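Local coordinates for protein esterase (Thermotoga maritima, PDB 3DOH) that hydrolyses carboxylic esters as a thermostable esterase, probably through an alpha/beta-hydrolase domain that is joined to an N-terminal immunoglobulin-like domain, at residues I27-E32 against D41-K46; G67-S72 against Y80-L85; H138-D143 against V202-R207; V178-A183 against Y275-A280; I292-G297 against P364-Q369. All coordinates share one frame; numbering follows the deposited sequence.

Contact 1. Residues I27-E32 against D41-K46; sequences IEYPVE and DQFSVK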
# COMPACT_ATOMS: atom_id res chain seq x y z
N ILE A 27 -19.14 30.51 -0.70
CA ILE A 27 -18.63 31.87 -0.80
C ILE A 27 -19.53 32.66 -1.74
O ILE A 27 -19.78 32.22 -2.84
CB ILE A 27 -17.18 31.91 -1.33
CG1 ILE A 27 -16.28 30.90 -0.57
CG2 ILE A 27 -16.67 33.37 -1.35
CD1 ILE A 27 -15.03 30.44 -1.27
N GLU A 28 -20.04 33.81 -1.28
CA GLU A 28 -20.82 34.70 -2.16
C GLU A 28 -19.89 35.76 -2.71
O GLU A 28 -19.43 36.65 -1.98
CB GLU A 28 -22.02 35.36 -1.45
CG GLU A 28 -22.80 36.31 -2.38
CD GLU A 28 -24.17 36.77 -1.84
OE1 GLU A 28 -24.32 37.13 -0.65
OE2 GLU A 28 -25.12 36.78 -2.64
N TYR A 29 -19.60 35.63 -4.00
CA TYR A 29 -18.76 36.57 -4.72
C TYR A 29 -19.52 37.82 -5.18
O TYR A 29 -20.74 37.77 -5.36
CB TYR A 29 -18.13 35.84 -5.90
CG TYR A 29 -16.91 35.04 -5.48
CD1 TYR A 29 -15.67 35.67 -5.32
CD2 TYR A 29 -16.99 33.67 -5.23
CE1 TYR A 29 -14.54 34.95 -4.94
CE2 TYR A 29 -15.87 32.93 -4.86
CZ TYR A 29 -14.64 33.57 -4.71
OH TYR A 29 -13.52 32.86 -4.32
N PRO A 30 -18.80 38.97 -5.36
CA PRO A 30 -19.48 40.20 -5.84
C PRO A 30 -20.12 40.07 -7.26
O PRO A 30 -21.17 40.64 -7.49
CB PRO A 30 -18.37 41.28 -5.76
CG PRO A 30 -17.30 40.72 -4.88
CD PRO A 30 -17.36 39.23 -5.13
N VAL A 31 -19.49 39.33 -8.17
CA VAL A 31 -20.17 38.90 -9.40
C VAL A 31 -20.46 37.41 -9.44
O VAL A 31 -20.17 36.66 -8.48
CB VAL A 31 -19.40 39.18 -10.68
CG1 VAL A 31 -20.22 40.12 -11.62
CG2 VAL A 31 -17.96 39.65 -10.38
N GLU A 32 -21.04 37.00 -10.55
CA GLU A 32 -21.28 35.60 -10.82
C GLU A 32 -19.91 35.02 -11.16
O GLU A 32 -18.94 35.76 -11.28
CB GLU A 32 -22.28 35.40 -11.98
CG GLU A 32 -23.78 35.41 -11.63
CD GLU A 32 -24.66 34.62 -12.65
OE1 GLU A 32 -24.12 34.02 -13.61
OE2 GLU A 32 -25.90 34.59 -12.49
N ASP A 41 -8.26 22.55 -6.00
CA ASP A 41 -6.93 23.05 -5.63
C ASP A 41 -6.76 24.57 -5.75
O ASP A 41 -5.64 25.08 -5.66
CB ASP A 41 -5.83 22.31 -6.42
CG ASP A 41 -5.92 22.53 -7.94
OD1 ASP A 41 -4.97 22.08 -8.60
OD2 ASP A 41 -6.87 23.16 -8.49
N GLN A 42 -7.86 25.29 -5.98
CA GLN A 42 -7.79 26.74 -6.06
C GLN A 42 -8.22 27.36 -4.72
O GLN A 42 -8.20 28.58 -4.54
CB GLN A 42 -8.68 27.28 -7.17
CG GLN A 42 -8.41 26.76 -8.59
CD GLN A 42 -9.45 27.30 -9.56
OE1 GLN A 42 -10.65 27.17 -9.32
NE2 GLN A 42 -9.00 27.92 -10.64
N PHE A 43 -8.59 26.51 -3.77
CA PHE A 43 -9.11 27.01 -2.53
C PHE A 43 -8.51 26.25 -1.36
O PHE A 43 -7.88 25.22 -1.55
CB PHE A 43 -10.61 26.79 -2.53
CG PHE A 43 -11.33 27.54 -3.61
CD1 PHE A 43 -11.91 28.78 -3.33
CD2 PHE A 43 -11.47 27.00 -4.88
CE1 PHE A 43 -12.60 29.47 -4.31
CE2 PHE A 43 -12.15 27.69 -5.87
CZ PHE A 43 -12.73 28.93 -5.58
N SER A 44 -8.72 26.75 -0.17
CA SER A 44 -8.28 26.07 1.02
C SER A 44 -9.34 26.22 2.09
O SER A 44 -9.99 27.27 2.19
CB SER A 44 -7.02 26.73 1.51
OG SER A 44 -6.55 26.04 2.63
N VAL A 45 -9.54 25.19 2.90
CA VAL A 45 -10.49 25.34 4.00
C VAL A 45 -9.87 24.80 5.29
O VAL A 45 -9.27 23.74 5.27
CB VAL A 45 -11.82 24.65 3.66
CG1 VAL A 45 -12.78 24.66 4.84
CG2 VAL A 45 -12.50 25.34 2.48
N LYS A 46 -9.96 25.51 6.42
CA LYS A 46 -9.31 25.02 7.67
C LYS A 46 -10.17 25.24 8.88
O LYS A 46 -10.92 26.19 8.89
CB LYS A 46 -7.94 25.68 7.89
CG LYS A 46 -6.86 25.08 7.02
CD LYS A 46 -5.60 25.92 6.99
CE LYS A 46 -4.56 25.33 6.02
NZ LYS A 46 -4.27 23.85 6.25
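Apolar packing joins Ile27 and Phe43: the CD1 methyl of Ile27 comes to the phenyl ring at a slant, 4.0 Å from Phe43 CE1. The isoleucine CG1 stands beside its backbone N (chi1 -49°) and sends this methyl out of its own sheet toward the ring. A polar group meets the same corner of the ring. Tyr29 and Phe43 extend toward each other from opposite directions, and the Tyr29 OH stops at the ring edge, near the plane, 3.5 Å from Phe43 CE1. That hydroxyl is hydrogen-bonded to Gln114, so the buried phenol oxygen has a polar partner while it borders the phenyl carbons. Within strand 19-29, Ile27 CG2 lies over one face of the Tyr29 ring, offset toward the rim, so the tyrosine ring is backed by its strand neighbour. The other neighbours of Phe43 include Leu83 and Ile58. With 10.8 Å between the CA atoms of Ile27 and Phe43, the strands face each other across the interior, as in the two-layered beta-sandwich of an immunoglobulin-like domain.

Contact 2. Residues G67-S72 against Y80-L85; sequences GGLSFS and YVVLEL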
# COMPACT_ATOMS: atom_id res chain seq x y z
N GLY A 67 -27.31 29.31 -3.29
CA GLY A 67 -26.60 29.55 -2.03
C GLY A 67 -26.51 28.33 -1.14
O GLY A 67 -25.91 28.36 -0.06
N GLY A 68 -27.14 27.24 -1.59
CA GLY A 68 -27.09 25.98 -0.89
C GLY A 68 -26.28 24.99 -1.67
O GLY A 68 -25.36 25.33 -2.42
N LEU A 69 -26.61 23.72 -1.51
CA LEU A 69 -25.77 22.70 -2.09
C LEU A 69 -26.12 22.35 -3.52
O LEU A 69 -25.53 21.45 -4.06
CB LEU A 69 -25.78 21.45 -1.20
CG LEU A 69 -25.25 21.57 0.25
CD1 LEU A 69 -25.01 20.17 0.79
CD2 LEU A 69 -23.96 22.39 0.32
N SER A 70 -27.05 23.05 -4.16
CA SER A 70 -27.60 22.55 -5.44
C SER A 70 -26.64 22.72 -6.62
O SER A 70 -25.99 23.78 -6.74
CB SER A 70 -28.98 23.16 -5.76
OG SER A 70 -28.86 24.37 -6.49
N PHE A 71 -26.56 21.70 -7.46
CA PHE A 71 -25.66 21.69 -8.60
C PHE A 71 -26.33 21.08 -9.82
O PHE A 71 -26.72 19.92 -9.78
CB PHE A 71 -24.41 20.88 -8.25
CG PHE A 71 -23.58 20.44 -9.44
CD1 PHE A 71 -22.99 21.38 -10.30
CD2 PHE A 71 -23.33 19.08 -9.66
CE1 PHE A 71 -22.18 20.95 -11.40
CE2 PHE A 71 -22.52 18.62 -10.75
CZ PHE A 71 -21.95 19.56 -11.62
N SER A 72 -26.47 21.84 -10.91
CA SER A 72 -26.83 21.25 -12.20
C SER A 72 -25.68 21.30 -13.18
O SER A 72 -25.09 22.36 -13.35
CB SER A 72 -28.04 21.94 -12.82
OG SER A 72 -28.38 21.31 -14.06
N TYR A 80 -22.62 32.30 -6.11
CA TYR A 80 -22.24 31.40 -5.03
C TYR A 80 -21.27 30.33 -5.48
O TYR A 80 -21.51 29.63 -6.48
CB TYR A 80 -23.47 30.76 -4.41
CG TYR A 80 -24.41 31.73 -3.78
CD1 TYR A 80 -24.16 32.23 -2.52
CD2 TYR A 80 -25.55 32.16 -4.46
CE1 TYR A 80 -25.02 33.12 -1.91
CE2 TYR A 80 -26.43 33.09 -3.86
CZ TYR A 80 -26.15 33.55 -2.58
OH TYR A 80 -26.96 34.45 -1.94
N VAL A 81 -20.17 30.20 -4.75
CA VAL A 81 -19.25 29.12 -4.98
C VAL A 81 -19.29 28.16 -3.78
O VAL A 81 -19.08 28.56 -2.62
CB VAL A 81 -17.82 29.64 -5.31
CG1 VAL A 81 -16.76 28.54 -5.16
CG2 VAL A 81 -17.80 30.24 -6.71
N VAL A 82 -19.59 26.91 -4.11
CA VAL A 82 -19.67 25.83 -3.17
C VAL A 82 -18.40 25.02 -3.17
O VAL A 82 -17.94 24.55 -4.20
CB VAL A 82 -20.84 24.89 -3.50
CG1 VAL A 82 -20.79 23.59 -2.60
CG2 VAL A 82 -22.15 25.60 -3.31
N LEU A 83 -17.86 24.84 -1.97
CA LEU A 83 -16.72 23.98 -1.75
C LEU A 83 -17.24 22.86 -0.89
O LEU A 83 -17.57 23.09 0.26
CB LEU A 83 -15.67 24.74 -0.94
CG LEU A 83 -15.10 26.05 -1.48
CD1 LEU A 83 -14.11 26.56 -0.50
CD2 LEU A 83 -14.47 25.85 -2.86
N GLU A 84 -17.34 21.66 -1.44
CA GLU A 84 -17.81 20.55 -0.64
C GLU A 84 -16.65 19.93 0.13
O GLU A 84 -15.52 19.89 -0.34
CB GLU A 84 -18.57 19.59 -1.55
CG GLU A 84 -18.16 18.14 -1.45
CD GLU A 84 -19.34 17.18 -1.56
OE1 GLU A 84 -20.34 17.52 -2.24
OE2 GLU A 84 -19.26 16.10 -0.92
N LEU A 85 -16.90 19.46 1.34
CA LEU A 85 -15.83 18.94 2.21
C LEU A 85 -15.99 17.46 2.59
O LEU A 85 -17.09 16.99 2.82
CB LEU A 85 -15.72 19.80 3.47
CG LEU A 85 -15.75 21.32 3.22
CD1 LEU A 85 -15.88 22.00 4.56
CD2 LEU A 85 -14.51 21.84 2.45
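One face of the Tyr80 ring carries Gly67, whose CA sits over the centre in a CH-pi contact, 3.5 Å from the centroid and 12° off the ring normal. Gly67 N lies over the same face, nearer the rim, 3.5 Å from Tyr80 CD2. With CG trans to its carbonyl carbon (chi1 -62°), the tyrosine turns its ring toward the loop. Gly67 has a positive phi of 109°, a conformation that suits glycine, and with no side chain in the way its N and CA come down onto the aromatic face. Further along, Gly68 O comes 3.3 Å from the CG2 methyl of Val82. Leu69 adds a looser apolar touch, its CD2 lying 4.5 Å from Val82 CG1, and Leu69 O accepts a hydrogen bond from Tyr62 OH on strand 53-64. Phe71 packs on Pro320 of a third subunit. This is the long connection between two neighbouring antiparallel strands, 53-64 and 80-85, of the immunoglobulin-like domain, lying over the face of strand 80-85 that bears Tyr80 and Val82, away from the interior side of Val81 and Leu83.

Contact 3. Residues H138-D143 against V202-R207; sequences HLIIDD and VWAQPR. With SO4 (sulfate ion), chain G; SO4 (sulfate ion), chain D.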
# COMPACT_ATOMS: atom_id res chain seq x y z
N HIS A 138 -27.55 26.05 8.87
CA HIS A 138 -27.74 24.73 9.47
C HIS A 138 -28.84 23.95 8.76
O HIS A 138 -30.02 24.13 9.05
CB HIS A 138 -28.06 24.86 10.96
CG HIS A 138 -27.08 25.70 11.72
ND1 HIS A 138 -27.46 26.74 12.54
CD2 HIS A 138 -25.72 25.65 11.79
CE1 HIS A 138 -26.39 27.30 13.07
NE2 HIS A 138 -25.32 26.65 12.63
N LEU A 139 -28.44 23.09 7.83
CA LEU A 139 -29.36 22.58 6.82
C LEU A 139 -30.35 21.58 7.41
O LEU A 139 -30.03 20.40 7.57
CB LEU A 139 -28.58 21.94 5.67
CG LEU A 139 -28.16 22.86 4.53
CD1 LEU A 139 -27.41 22.09 3.46
CD2 LEU A 139 -29.36 23.57 3.94
N ILE A 140 -31.54 22.06 7.74
CA ILE A 140 -32.59 21.20 8.29
C ILE A 140 -32.82 21.49 9.77
O ILE A 140 -33.94 21.40 10.26
CB ILE A 140 -32.25 19.71 8.11
CG1 ILE A 140 -32.00 19.40 6.63
CG2 ILE A 140 -33.36 18.84 8.66
CD1 ILE A 140 -33.25 19.39 5.79
N ILE A 141 -31.74 21.83 10.48
CA ILE A 141 -31.85 22.30 11.85
C ILE A 141 -32.44 23.70 11.90
O ILE A 141 -33.01 24.11 12.92
CB ILE A 141 -30.47 22.31 12.55
CG1 ILE A 141 -30.09 20.90 12.99
CG2 ILE A 141 -30.49 23.26 13.74
CD1 ILE A 141 -28.78 20.83 13.74
N ASP A 142 -32.31 24.44 10.80
CA ASP A 142 -32.88 25.76 10.70
C ASP A 142 -34.36 25.78 10.30
O ASP A 142 -34.95 26.83 10.28
CB ASP A 142 -32.04 26.63 9.77
CG ASP A 142 -32.09 26.14 8.31
OD1 ASP A 142 -32.80 25.11 8.03
OD2 ASP A 142 -31.40 26.79 7.47
N ASP A 143 -34.97 24.63 10.00
CA ASP A 143 -36.44 24.58 9.85
C ASP A 143 -37.22 24.33 11.12
O ASP A 143 -38.45 24.39 11.09
CB ASP A 143 -36.90 23.55 8.83
CG ASP A 143 -36.23 23.71 7.50
OD1 ASP A 143 -36.32 24.81 6.93
OD2 ASP A 143 -35.60 22.72 7.03
N VAL A 202 -34.35 13.34 10.75
CA VAL A 202 -34.71 12.37 9.69
C VAL A 202 -36.19 12.57 9.30
O VAL A 202 -36.52 12.66 8.12
CB VAL A 202 -34.37 10.90 10.09
CG1 VAL A 202 -35.16 10.46 11.34
CG2 VAL A 202 -34.58 9.95 8.94
N TRP A 203 -37.05 12.73 10.31
CA TRP A 203 -38.45 12.87 10.06
C TRP A 203 -38.70 14.14 9.29
O TRP A 203 -39.73 14.33 8.68
CB TRP A 203 -39.20 12.87 11.36
CG TRP A 203 -38.65 11.81 12.33
CD1 TRP A 203 -37.80 12.02 13.39
CD2 TRP A 203 -38.90 10.40 12.29
NE1 TRP A 203 -37.51 10.83 14.00
CE2 TRP A 203 -38.17 9.82 13.35
CE3 TRP A 203 -39.65 9.57 11.45
CZ2 TRP A 203 -38.19 8.44 13.60
CZ3 TRP A 203 -39.67 8.20 11.70
CH2 TRP A 203 -38.94 7.65 12.76
N ALA A 204 -37.70 15.01 9.25
CA ALA A 204 -37.92 16.32 8.68
C ALA A 204 -37.31 16.43 7.31
O ALA A 204 -37.52 17.43 6.62
CB ALA A 204 -37.40 17.42 9.63
N GLN A 205 -36.58 15.40 6.89
CA GLN A 205 -36.04 15.35 5.52
C GLN A 205 -37.13 15.40 4.44
O GLN A 205 -38.14 14.75 4.57
CB GLN A 205 -35.12 14.13 5.37
CG GLN A 205 -33.68 14.40 5.95
CD GLN A 205 -32.83 13.15 6.06
OE1 GLN A 205 -31.74 13.19 6.67
NE2 GLN A 205 -33.30 12.01 5.48
N PRO A 206 -36.99 16.26 3.41
CA PRO A 206 -37.89 16.18 2.23
C PRO A 206 -38.29 14.78 1.74
O PRO A 206 -39.47 14.54 1.52
CB PRO A 206 -37.13 16.95 1.16
CG PRO A 206 -36.47 18.03 1.96
CD PRO A 206 -36.06 17.41 3.28
N ARG A 207 -37.36 13.84 1.63
CA ARG A 207 -37.73 12.47 1.16
C ARG A 207 -38.91 11.86 1.93
O ARG A 207 -39.72 11.11 1.36
CB ARG A 207 -36.53 11.50 1.14
CG ARG A 207 -35.87 11.27 2.52
CD ARG A 207 -34.67 10.33 2.44
NE ARG A 207 -33.87 10.73 1.30
CZ ARG A 207 -32.87 11.60 1.38
NH1 ARG A 207 -32.55 12.12 2.57
NH2 ARG A 207 -32.17 11.94 0.28
S SO4 G . -30.72 27.75 13.71
O1 SO4 G . -30.33 27.23 15.02
O2 SO4 G . -30.25 29.14 13.66
O3 SO4 G . -32.18 27.69 13.53
O4 SO4 G . -30.08 26.98 12.64
S SO4 D . -29.69 14.55 1.83
O1 SO4 D . -30.30 13.93 3.03
O2 SO4 D . -30.03 15.93 1.54
O3 SO4 D . -30.01 13.72 0.66
O4 SO4 D . -28.25 14.65 2.06
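Ile140 and Ala204 bring the two segments nearest, their CA atoms 7.2 Å apart, each on a turn. Ile140 has a positive phi (109°) in the turn around Asp142, where Asp142 N bonds back to His138 O at 2.9 Å. Opposite, residues 202-204 make a 3-10 turn, followed by Gln205 in the N-cap position of helix 206-209. Only apolar groups meet across the gap: Ile140 CG2 faces Ala204 CB at 4.4 Å, while Ile140 CD1 reaches Pro206 CD at 4.3 Å. Each segment also binds a sulfate ion, probably picked up from the crystallisation liquor. His138 ND1 donates from the ring edge, close to its plane, to O4 of one ion at 2.6 Å. Arg207 grips another with two nearly straight bonds, NH1 to O1 at 2.9 Å and NH2 to O3 at 2.8 Å, so the ion lies end-on in the guanidinium plane. The contact sits where strand 129-139 of the immunoglobulin-like sheet leads into strand 144-150 of the hydrolase sheet, with Ala204 also packed on Phe163 of strand 157-163 and Trp203 on helix 369-376.

Contact 4. Residues V178-A183 against Y275-A280; sequences VFLHGA and YGTWTA. With SO4 (sulfate ion), chain C.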
# COMPACT_ATOMS: atom_id res chain seq x y z
N VAL A 178 -42.29 12.83 18.35
CA VAL A 178 -41.57 13.42 19.48
C VAL A 178 -40.28 12.66 19.76
O VAL A 178 -40.30 11.45 20.00
CB VAL A 178 -42.44 13.43 20.75
CG1 VAL A 178 -43.88 13.06 20.42
CG2 VAL A 178 -41.87 12.48 21.79
N PHE A 179 -39.16 13.38 19.74
CA PHE A 179 -37.85 12.75 19.94
C PHE A 179 -37.23 13.10 21.30
O PHE A 179 -37.06 14.30 21.64
CB PHE A 179 -36.88 13.15 18.82
CG PHE A 179 -35.43 12.75 19.09
CD1 PHE A 179 -35.09 11.40 19.28
CD2 PHE A 179 -34.44 13.71 19.21
CE1 PHE A 179 -33.78 11.02 19.58
CE2 PHE A 179 -33.13 13.34 19.52
CZ PHE A 179 -32.81 11.98 19.71
N LEU A 180 -36.86 12.07 22.06
CA LEU A 180 -36.12 12.30 23.31
C LEU A 180 -34.65 11.96 23.16
O LEU A 180 -34.30 10.79 22.92
CB LEU A 180 -36.71 11.47 24.43
CG LEU A 180 -38.21 11.62 24.64
CD1 LEU A 180 -38.66 10.58 25.70
CD2 LEU A 180 -38.58 13.08 25.02
N HIS A 181 -33.78 12.95 23.31
CA HIS A 181 -32.34 12.76 23.10
C HIS A 181 -31.67 12.01 24.26
O HIS A 181 -32.27 11.80 25.33
CB HIS A 181 -31.69 14.10 22.93
CG HIS A 181 -31.74 14.92 24.17
ND1 HIS A 181 -30.96 14.64 25.26
CD2 HIS A 181 -32.53 15.96 24.52
CE1 HIS A 181 -31.23 15.50 26.22
NE2 HIS A 181 -32.19 16.31 25.80
N GLY A 182 -30.41 11.65 24.05
CA GLY A 182 -29.64 10.87 25.03
C GLY A 182 -28.91 11.79 26.00
O GLY A 182 -28.93 13.01 25.83
N ALA A 183 -28.25 11.19 27.00
CA ALA A 183 -27.58 11.95 28.05
C ALA A 183 -26.70 13.03 27.50
O ALA A 183 -26.75 14.17 27.97
CB ALA A 183 -26.79 11.05 28.97
N TYR A 275 -34.92 4.90 27.56
CA TYR A 275 -35.62 4.84 28.88
C TYR A 275 -36.78 5.80 28.92
O TYR A 275 -37.88 5.44 29.36
CB TYR A 275 -34.67 5.18 30.04
CG TYR A 275 -33.68 4.10 30.37
CD1 TYR A 275 -33.95 3.17 31.38
CD2 TYR A 275 -32.47 4.01 29.70
CE1 TYR A 275 -33.03 2.18 31.73
CE2 TYR A 275 -31.54 3.02 30.03
CZ TYR A 275 -31.85 2.11 31.05
OH TYR A 275 -30.98 1.11 31.38
N GLY A 276 -36.52 7.03 28.45
CA GLY A 276 -37.54 8.07 28.35
C GLY A 276 -38.77 7.62 27.59
O GLY A 276 -39.91 7.83 28.04
N THR A 277 -38.54 6.99 26.43
CA THR A 277 -39.58 6.49 25.56
C THR A 277 -40.35 5.39 26.27
O THR A 277 -41.58 5.42 26.30
CB THR A 277 -39.01 6.02 24.18
OG1 THR A 277 -38.34 7.12 23.57
CG2 THR A 277 -40.10 5.48 23.21
N TRP A 278 -39.64 4.42 26.85
CA TRP A 278 -40.34 3.31 27.53
C TRP A 278 -41.23 3.86 28.64
O TRP A 278 -42.35 3.38 28.81
CB TRP A 278 -39.38 2.31 28.16
CG TRP A 278 -38.80 1.36 27.21
CD1 TRP A 278 -37.47 1.25 26.87
CD2 TRP A 278 -39.50 0.32 26.48
NE1 TRP A 278 -37.31 0.23 25.97
CE2 TRP A 278 -38.53 -0.37 25.71
CE3 TRP A 278 -40.85 -0.09 26.39
CZ2 TRP A 278 -38.86 -1.44 24.87
CZ3 TRP A 278 -41.18 -1.16 25.54
CH2 TRP A 278 -40.19 -1.82 24.80
N THR A 279 -40.69 4.85 29.39
CA THR A 279 -41.37 5.41 30.55
C THR A 279 -42.61 6.18 30.11
O THR A 279 -43.70 5.97 30.65
CB THR A 279 -40.41 6.30 31.41
OG1 THR A 279 -39.34 5.50 31.95
CG2 THR A 279 -41.16 7.01 32.57
N ALA A 280 -42.43 7.05 29.12
CA ALA A 280 -43.53 7.81 28.49
C ALA A 280 -44.73 6.99 28.07
O ALA A 280 -45.87 7.33 28.38
CB ALA A 280 -43.03 8.59 27.31
S SO4 C . -26.23 8.80 25.80
O1 SO4 C . -25.10 9.27 26.61
O2 SO4 C . -26.32 9.71 24.62
O3 SO4 C . -27.44 8.77 26.65
O4 SO4 C . -25.99 7.44 25.36
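Leucine meets bare helix backbone here: Leu180 CD1 lies against the main chain of helix 272-283, 3.5 Å from Gly276 C and 3.7 Å from Thr277 N. A chi1 of -53°, with CG opposite the leucine's carbonyl carbon, aims the methyl at the helix. Because Gly276 carries no CB, which would fall on Leu180 CD1, strand and helix come within 6.7 Å at the CA atoms of Leu180 and Gly276. Thr277 OG1 borders the same methyl at 4.1 Å, while its polar need is met within the helix by Gly273 O. Beyond the strand, His181 ND1 donates to Gly182 O at 2.7 Å (160°), with the oxygen in the imidazole plane. His181 NE2 is hydrogen-bonded to Cys221 N, so both ring nitrogens are engaged and the ring's rotation is set. Ala183 N bonds O3 of a sulfate, probably from the crystallisation liquor, at 2.6 Å (150°). The same ion is bound by Ser271 OG and His359 NE2. An anion held by a backbone N-H beside the putative nucleophile is consistent with an oxyanion hole.

Contact 5. Residues I292-G297 against P364-Q369; sequences IPICGG and PTYENQ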
# COMPACT_ATOMS: atom_id res chain seq x y z
N ILE A 292 -40.57 3.92 19.10
CA ILE A 292 -39.30 3.26 18.78
C ILE A 292 -38.28 3.63 19.87
O ILE A 292 -37.60 4.67 19.78
CB ILE A 292 -38.77 3.63 17.36
CG1 ILE A 292 -39.84 3.33 16.30
CG2 ILE A 292 -37.41 2.98 17.06
CD1 ILE A 292 -39.56 4.00 14.92
N PRO A 293 -38.19 2.82 20.93
CA PRO A 293 -37.17 2.92 21.96
C PRO A 293 -35.83 2.23 21.65
O PRO A 293 -35.76 0.99 21.61
CB PRO A 293 -37.82 2.24 23.14
CG PRO A 293 -38.73 1.25 22.54
CD PRO A 293 -39.19 1.79 21.24
N ILE A 294 -34.79 3.04 21.50
CA ILE A 294 -33.47 2.59 21.08
C ILE A 294 -32.55 2.57 22.28
O ILE A 294 -32.40 3.60 22.95
CB ILE A 294 -32.89 3.53 20.00
CG1 ILE A 294 -33.79 3.52 18.79
CG2 ILE A 294 -31.50 3.08 19.56
CD1 ILE A 294 -33.71 4.77 18.02
N CYS A 295 -31.94 1.42 22.54
CA CYS A 295 -31.11 1.23 23.72
C CYS A 295 -31.68 1.98 24.91
O CYS A 295 -31.21 3.06 25.25
CB CYS A 295 -29.67 1.69 23.45
SG CYS A 295 -29.54 3.33 22.72
N GLY A 296 -32.71 1.41 25.53
CA GLY A 296 -33.18 1.92 26.80
C GLY A 296 -33.60 0.81 27.75
O GLY A 296 -33.24 -0.35 27.55
N GLY A 297 -34.35 1.17 28.78
CA GLY A 297 -34.72 0.23 29.82
C GLY A 297 -36.02 0.61 30.51
O GLY A 297 -36.63 1.63 30.18
N PRO A 364 -27.70 3.04 12.82
CA PRO A 364 -28.37 2.33 11.73
C PRO A 364 -29.87 2.43 11.80
O PRO A 364 -30.55 2.29 10.77
CB PRO A 364 -27.98 0.87 11.95
CG PRO A 364 -27.33 0.81 13.25
CD PRO A 364 -27.00 2.15 13.75
N THR A 365 -30.41 2.64 12.99
CA THR A 365 -31.85 2.56 13.17
C THR A 365 -32.53 3.69 12.44
O THR A 365 -33.45 3.44 11.67
CB THR A 365 -32.19 2.58 14.65
OG1 THR A 365 -31.54 1.46 15.24
CG2 THR A 365 -33.65 2.48 14.87
N TYR A 366 -32.07 4.93 12.64
CA TYR A 366 -32.63 6.07 11.93
C TYR A 366 -32.32 6.05 10.44
O TYR A 366 -32.92 6.81 9.66
CB TYR A 366 -32.26 7.41 12.59
CG TYR A 366 -32.93 7.55 13.94
CD1 TYR A 366 -34.28 7.26 14.08
CD2 TYR A 366 -32.20 7.93 15.09
CE1 TYR A 366 -34.91 7.37 15.33
CE2 TYR A 366 -32.85 8.01 16.34
CZ TYR A 366 -34.19 7.74 16.43
OH TYR A 366 -34.85 7.81 17.63
N GLU A 367 -31.41 5.17 10.04
CA GLU A 367 -31.13 4.96 8.62
C GLU A 367 -31.98 3.82 8.00
O GLU A 367 -31.86 3.52 6.82
CB GLU A 367 -29.62 4.81 8.34
CG GLU A 367 -28.77 6.08 8.61
CD GLU A 367 -29.27 7.37 7.89
OE1 GLU A 367 -29.12 7.47 6.65
OE2 GLU A 367 -29.80 8.30 8.58
N ASN A 368 -32.90 3.27 8.77
CA ASN A 368 -33.73 2.17 8.30
C ASN A 368 -35.08 2.63 7.71
O ASN A 368 -36.02 3.00 8.46
CB ASN A 368 -33.93 1.23 9.47
CG ASN A 368 -34.61 -0.07 9.10
OD1 ASN A 368 -35.46 -0.14 8.20
ND2 ASN A 368 -34.27 -1.13 9.86
N GLN A 369 -35.20 2.61 6.38
CA GLN A 369 -36.41 3.10 5.68
C GLN A 369 -37.64 2.28 6.09
O GLN A 369 -38.74 2.81 6.15
CB GLN A 369 -36.22 3.18 4.12
CG GLN A 369 -37.57 3.36 3.35
CD GLN A 369 -37.46 3.81 1.86
OE1 GLN A 369 -36.51 3.44 1.15
NE2 GLN A 369 -38.46 4.59 1.38
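Ile294 leaves strand 290-294 with its CB directed at helix 362-366. Of its two branches CG1, not CG2, is the one that reaches the helix: rotated away from the carbonyl carbon (chi1 -61°), CG1 passes 4.1 Å from Thr365 CG2. CD1 goes on to meet Thr365 and Tyr366 together. Against the threonine the approach is tip to tip, with 3.9 Å from Ile294 CD1 to Thr365 CG2. Against the tyrosine it crosses at a slant, and the methyl lies 3.4 Å from Tyr366 CZ and 3.3 Å from Tyr366 OH. The strand is part of the parallel core of an alpha/beta-hydrolase sheet: it follows helix 272-283, and its Ile294 is hydrogen-bonded through the backbone to Gly269 and Ser271 of the probable nucleophile elbow. Helix 362-366 comes just after His359, probably the catalytic histidine, and packs against the side chains of strand 290-294. Tyr366 OH, though touched by a methyl, is hydrogen-bonded to Thr268 OG1, which fixes the phenol against the strand before the elbow. Thr365 divides its two branches: OG1 bonds to Ser361 O and Tyr346 OH, leaving CG2 turned to the isoleucines, with Ile292 CG2 adding a looser touch at 4.4 Å. Farther along, Asn368 N closes the turn on Thr365 O at 3.0 Å, and the side chain of Asn368 caps helix 369-376 through Ala371 N.

Contacts 1 and 2 share the immunoglobulin-like sheet, centres 11 Å apart: Ile27 N probably bonds Val81 O at 2.7 Å, and Leu83 of strand 80-85 packs on Val45. Contact 3 bridges the two domains, touching contact 2 through Leu69 and Leu139 and contact 5 through Val202 and Trp203 against Tyr366. Contacts 4 and 5, centres 11 Å apart, flank the probable active site and touch each other through Tyr275 and Trp278 against Gly296 and Gly297. The sulfate bound by Ala183 marks that site, hydrogen-bonded also to Ser271 and His359 of the probable Ser-His-Asp triad. Contact 1 is remote from it, its centre about 43 Å from that of contact 4.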